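PDB 6DHT: xyloglucan-specific endo-beta-1,4-glucanase BoGH9A from Bacteroides ovatus, which hydrolyses internal beta-1,4-glucosidic linkages in the backbone of xyloglucans, releasing xyloglucan oligosaccharides. Local coordinates for residues I202-S207 / L215-F220. Sequence-based numbering, arbitrary orientation.
Sequences INIPES and LDEMQF. With CA (calcium ion), chain D.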
ATOM      1  N   ILE A 202      -1.157 -10.475  14.665  1.00 17.47           N
ATOM      2  CA  ILE A 202      -0.110 -10.807  13.687  1.00 17.29           C
ATOM      3  C   ILE A 202       1.237 -11.173  14.306  1.00 21.82           C
ATOM      4  O   ILE A 202       2.259 -11.258  13.600  1.00 20.25           O
ATOM      5  CB  ILE A 202       0.095  -9.657  12.674  1.00 19.79           C
ATOM      6  CG1 ILE A 202       0.474  -8.353  13.382  1.00 19.64           C
ATOM      7  CG2 ILE A 202      -1.170  -9.450  11.845  1.00 18.71           C
ATOM      8  CD1 ILE A 202       0.958  -7.272  12.448  1.00 20.56           C
ATOM      9  N   ASN A 203       1.236 -11.432  15.605  1.00 19.50           N
ATOM     10  CA  ASN A 203       2.432 -11.849  16.321  1.00 18.60           C
ATOM     11  C   ASN A 203       3.585 -10.865  16.166  1.00 18.92           C
ATOM     12  O   ASN A 203       4.654 -11.191  15.645  1.00 19.11           O
ATOM     13  CB  ASN A 203       2.850 -13.269  15.925  1.00 19.64           C
ATOM     14  CG  ASN A 203       3.999 -13.787  16.771  1.00 24.67           C
ATOM     15  OD1 ASN A 203       4.142 -13.423  17.935  1.00 23.79           O
ATOM     16  ND2 ASN A 203       4.839 -14.613  16.181  1.00 23.70           N
ATOM     17  N   ILE A 204       3.325  -9.638  16.600  1.00 16.60           N
ATOM     18  CA  ILE A 204       4.337  -8.608  16.774  1.00 15.16           C
ATOM     19  C   ILE A 204       4.517  -8.390  18.282  1.00 19.69           C
ATOM     20  O   ILE A 204       3.716  -8.876  19.075  1.00 19.75           O
ATOM     21  CB  ILE A 204       3.948  -7.287  16.071  1.00 16.48           C
ATOM     22  CG1 ILE A 204       2.542  -6.822  16.481  1.00 18.76           C
ATOM     23  CG2 ILE A 204       4.033  -7.457  14.565  1.00 18.38           C
ATOM     24  CD1 ILE A 204       2.183  -5.434  16.007  1.00 19.47           C
ATOM     25  N   PRO A 205       5.564  -7.670  18.693  1.00 18.96           N
ATOM     26  CA  PRO A 205       5.790  -7.499  20.132  1.00 20.59           C
ATOM     27  C   PRO A 205       4.583  -6.899  20.857  1.00 24.50           C
ATOM     28  O   PRO A 205       4.388  -7.150  22.054  1.00 22.81           O
ATOM     29  CB  PRO A 205       7.016  -6.585  20.183  1.00 24.66           C
ATOM     30  CG  PRO A 205       7.743  -6.897  18.921  1.00 19.71           C
ATOM     31  CD  PRO A 205       6.667  -7.112  17.902  1.00 18.19           C
ATOM     32  N   GLU A 206       3.762  -6.157  20.122  1.00 17.29           N
ATOM     33  CA  GLU A 206       2.636  -5.435  20.703  1.00 17.40           C
ATOM     34  C   GLU A 206       1.321  -6.222  20.592  1.00 19.30           C
ATOM     35  O   GLU A 206       0.242  -5.665  20.838  1.00 18.06           O
ATOM     36  CB  GLU A 206       2.498  -4.044  20.065  1.00 19.32           C
ATOM     37  CG  GLU A 206       3.790  -3.192  20.114  1.00 18.05           C
ATOM     38  CD  GLU A 206       4.845  -3.558  19.062  1.00 20.89           C
ATOM     39  OE1 GLU A 206       4.570  -4.369  18.146  1.00 20.84           O
ATOM     40  OE2 GLU A 206       5.977  -3.001  19.158  1.00 23.28           O
ATOM     41  N   SER A 207       1.402  -7.500  20.237  1.00 18.61           N
ATOM     42  CA  SER A 207       0.195  -8.296  20.028  1.00 18.56           C
ATOM     43  C   SER A 207      -0.580  -8.610  21.307  1.00 21.49           C
ATOM     44  O   SER A 207      -1.736  -9.003  21.229  1.00 23.73           O
ATOM     45  CB  SER A 207       0.480  -9.601  19.288  1.00 20.82           C
ATOM     46  OG  SER A 207       0.777  -9.353  17.913  1.00 19.31           O
ATOM     47  N   LEU A 215      -2.664  -0.425  14.549  1.00 12.37           N
ATOM     48  CA  LEU A 215      -2.309   0.858  15.134  1.00 12.33           C
ATOM     49  C   LEU A 215      -0.972   0.791  15.862  1.00 12.93           C
ATOM     50  O   LEU A 215      -0.208   1.746  15.795  1.00 12.96           O
ATOM     51  CB  LEU A 215      -3.382   1.326  16.102  1.00 12.78           C
ATOM     52  CG  LEU A 215      -4.725   1.697  15.482  1.00 12.59           C
ATOM     53  CD1 LEU A 215      -5.667   2.279  16.559  1.00 15.42           C
ATOM     54  CD2 LEU A 215      -4.599   2.659  14.300  1.00 14.34           C
ATOM     55  N   ASP A 216      -0.666  -0.321  16.528  1.00 12.86           N
ATOM     56  CA  ASP A 216       0.685  -0.473  17.094  1.00 12.96           C
ATOM     57  C   ASP A 216       1.750  -0.276  16.030  1.00 14.97           C
ATOM     58  O   ASP A 216       2.770   0.415  16.232  1.00 16.29           O
ATOM     59  CB  ASP A 216       0.908  -1.826  17.738  1.00 13.05           C
ATOM     60  CG  ASP A 216       0.053  -2.048  18.979  1.00 16.18           C
ATOM     61  OD1 ASP A 216       0.045  -1.186  19.894  1.00 16.28           O
ATOM     62  OD2 ASP A 216      -0.590  -3.107  19.018  1.00 15.21           O
ATOM     63  N   GLU A 217       1.543  -0.916  14.889  1.00 13.79           N
ATOM     64  CA  GLU A 217       2.527  -0.820  13.829  1.00 13.52           C
ATOM     65  C   GLU A 217       2.658   0.612  13.310  1.00 13.87           C
ATOM     66  O   GLU A 217       3.775   1.120  13.167  1.00 14.34           O
ATOM     67  CB  GLU A 217       2.218  -1.784  12.678  1.00 12.75           C
ATOM     68  CG  GLU A 217       3.390  -1.929  11.689  1.00 13.05           C
ATOM     69  CD  GLU A 217       4.641  -2.477  12.369  1.00 14.37           C
ATOM     70  OE1 GLU A 217       4.541  -3.544  13.023  1.00 15.40           O
ATOM     71  OE2 GLU A 217       5.712  -1.815  12.297  1.00 15.36           O
ATOM     72  N   MET A 218       1.525   1.267  13.056  1.00 12.05           N
ATOM     73  CA  MET A 218       1.577   2.631  12.604  1.00 12.77           C
ATOM     74  C   MET A 218       2.333   3.473  13.605  1.00 13.39           C
ATOM     75  O   MET A 218       3.118   4.326  13.215  1.00 14.16           O
ATOM     76  CB  MET A 218       0.179   3.225  12.372  1.00 13.15           C
ATOM     77  CG  MET A 218      -0.755   2.436  11.446  1.00 12.44           C
ATOM     78  SD  MET A 218      -0.148   2.171   9.771  1.00 13.18           S
ATOM     79  CE  MET A 218       0.493   0.512   9.910  1.00 12.51           C
ATOM     80  N   GLN A 219       2.064   3.260  14.894  1.00 13.33           N
ATOM     81  CA  GLN A 219       2.670   4.118  15.912  1.00 14.73           C
ATOM     82  C   GLN A 219       4.180   4.015  15.906  1.00 15.38           C
ATOM     83  O   GLN A 219       4.870   4.990  16.222  1.00 15.38           O
ATOM     84  CB  GLN A 219       2.120   3.772  17.297  1.00 14.81           C
ATOM     85  CG  GLN A 219       1.772   5.006  18.148  1.00 17.73           C
ATOM     86  CD  GLN A 219       2.979   5.767  18.713  1.00 17.68           C
ATOM     87  OE1 GLN A 219       3.939   5.180  19.232  1.00 19.60           O
ATOM     88  NE2 GLN A 219       2.931   7.087  18.602  1.00 20.53           N
ATOM     89  N   PHE A 220       4.701   2.853  15.521  1.00 14.46           N
ATOM     90  CA  PHE A 220       6.149   2.688  15.485  1.00 14.28           C
ATOM     91  C   PHE A 220       6.777   3.718  14.556  1.00 15.11           C
ATOM     92  O   PHE A 220       7.881   4.219  14.811  1.00 17.01           O
ATOM     93  CB  PHE A 220       6.570   1.299  15.046  1.00 15.27           C
ATOM     94  CG  PHE A 220       8.006   1.030  15.344  1.00 17.08           C
ATOM     95  CD1 PHE A 220       8.387   0.596  16.604  1.00 17.55           C
ATOM     96  CD2 PHE A 220       8.985   1.292  14.405  1.00 18.18           C
ATOM     97  CE1 PHE A 220       9.730   0.370  16.900  1.00 18.65           C
ATOM     98  CE2 PHE A 220      10.337   1.065  14.706  1.00 17.00           C
ATOM     99  CZ  PHE A 220      10.696   0.623  15.966  1.00 19.36           C
TER
HETATM  100 CA    CA D 603      -1.782  -4.821  19.972  1.00 17.76          CA
HETATM  101  O   HOH W   1      -3.155  -6.451  20.992  1.00 22.17           O
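With CG anti to the carbonyl carbon in both residues, Asp216 (chi1 -66°) and Glu206 (chi1 -54°) run past each other in opposite directions, and the Asp216 carboxylate arrives beside the Glu206 backbone. The result is a calcium site that ties a loop of the glycosyl hydrolase family 9 domain to the helix following it, 213-226. The metal bonds are the direct evidence: calcium lies 2.4 Å from Glu206 O and 2.3 Å from Asp216 OD2, and a water, Asn209, Thr211 and Asp213 complete the site. Glu206 O and Asp216 OD2 are both acceptors, so their proximity is explained by the shared cation rather than by a hydrogen bond. Packing accompanies coordination, since Glu206 CB sits 3.3 Å from Asp216 CG. The second carboxylate oxygen, Asp216 OD1, is hydrogen-bonded to Tyr289 OH, which should help fix the rotation of the group.

The Glu206 side chain runs away from the metal from CB onward, and its carboxylate, folded back by the bend at chi2, meets Arg119; Glu206 OE1 is 5.4 Å from Asp216 OD2. Arg119 forms salt bridges with Glu206 OE2 and Glu217 OE1, and its positive charge probably offsets the nearness of these two acids. Ile204 packs alongside, its CD1 4.2 Å from Asp216 CB and its CG2 near Glu217 OE1.

The loop geometry probably helps to hold the carbonyl ligand. Residues Ile204 to Ser207 form a type I beta turn, closed by the backbone bond from Ser207 N to Ile204 O. Ser207 OG hydrogen-bonds the calcium ligand Asp213 through OD2, and it also accepts a bond from Ile204 N at 2.9 Å, with an N-H...O angle of 156°.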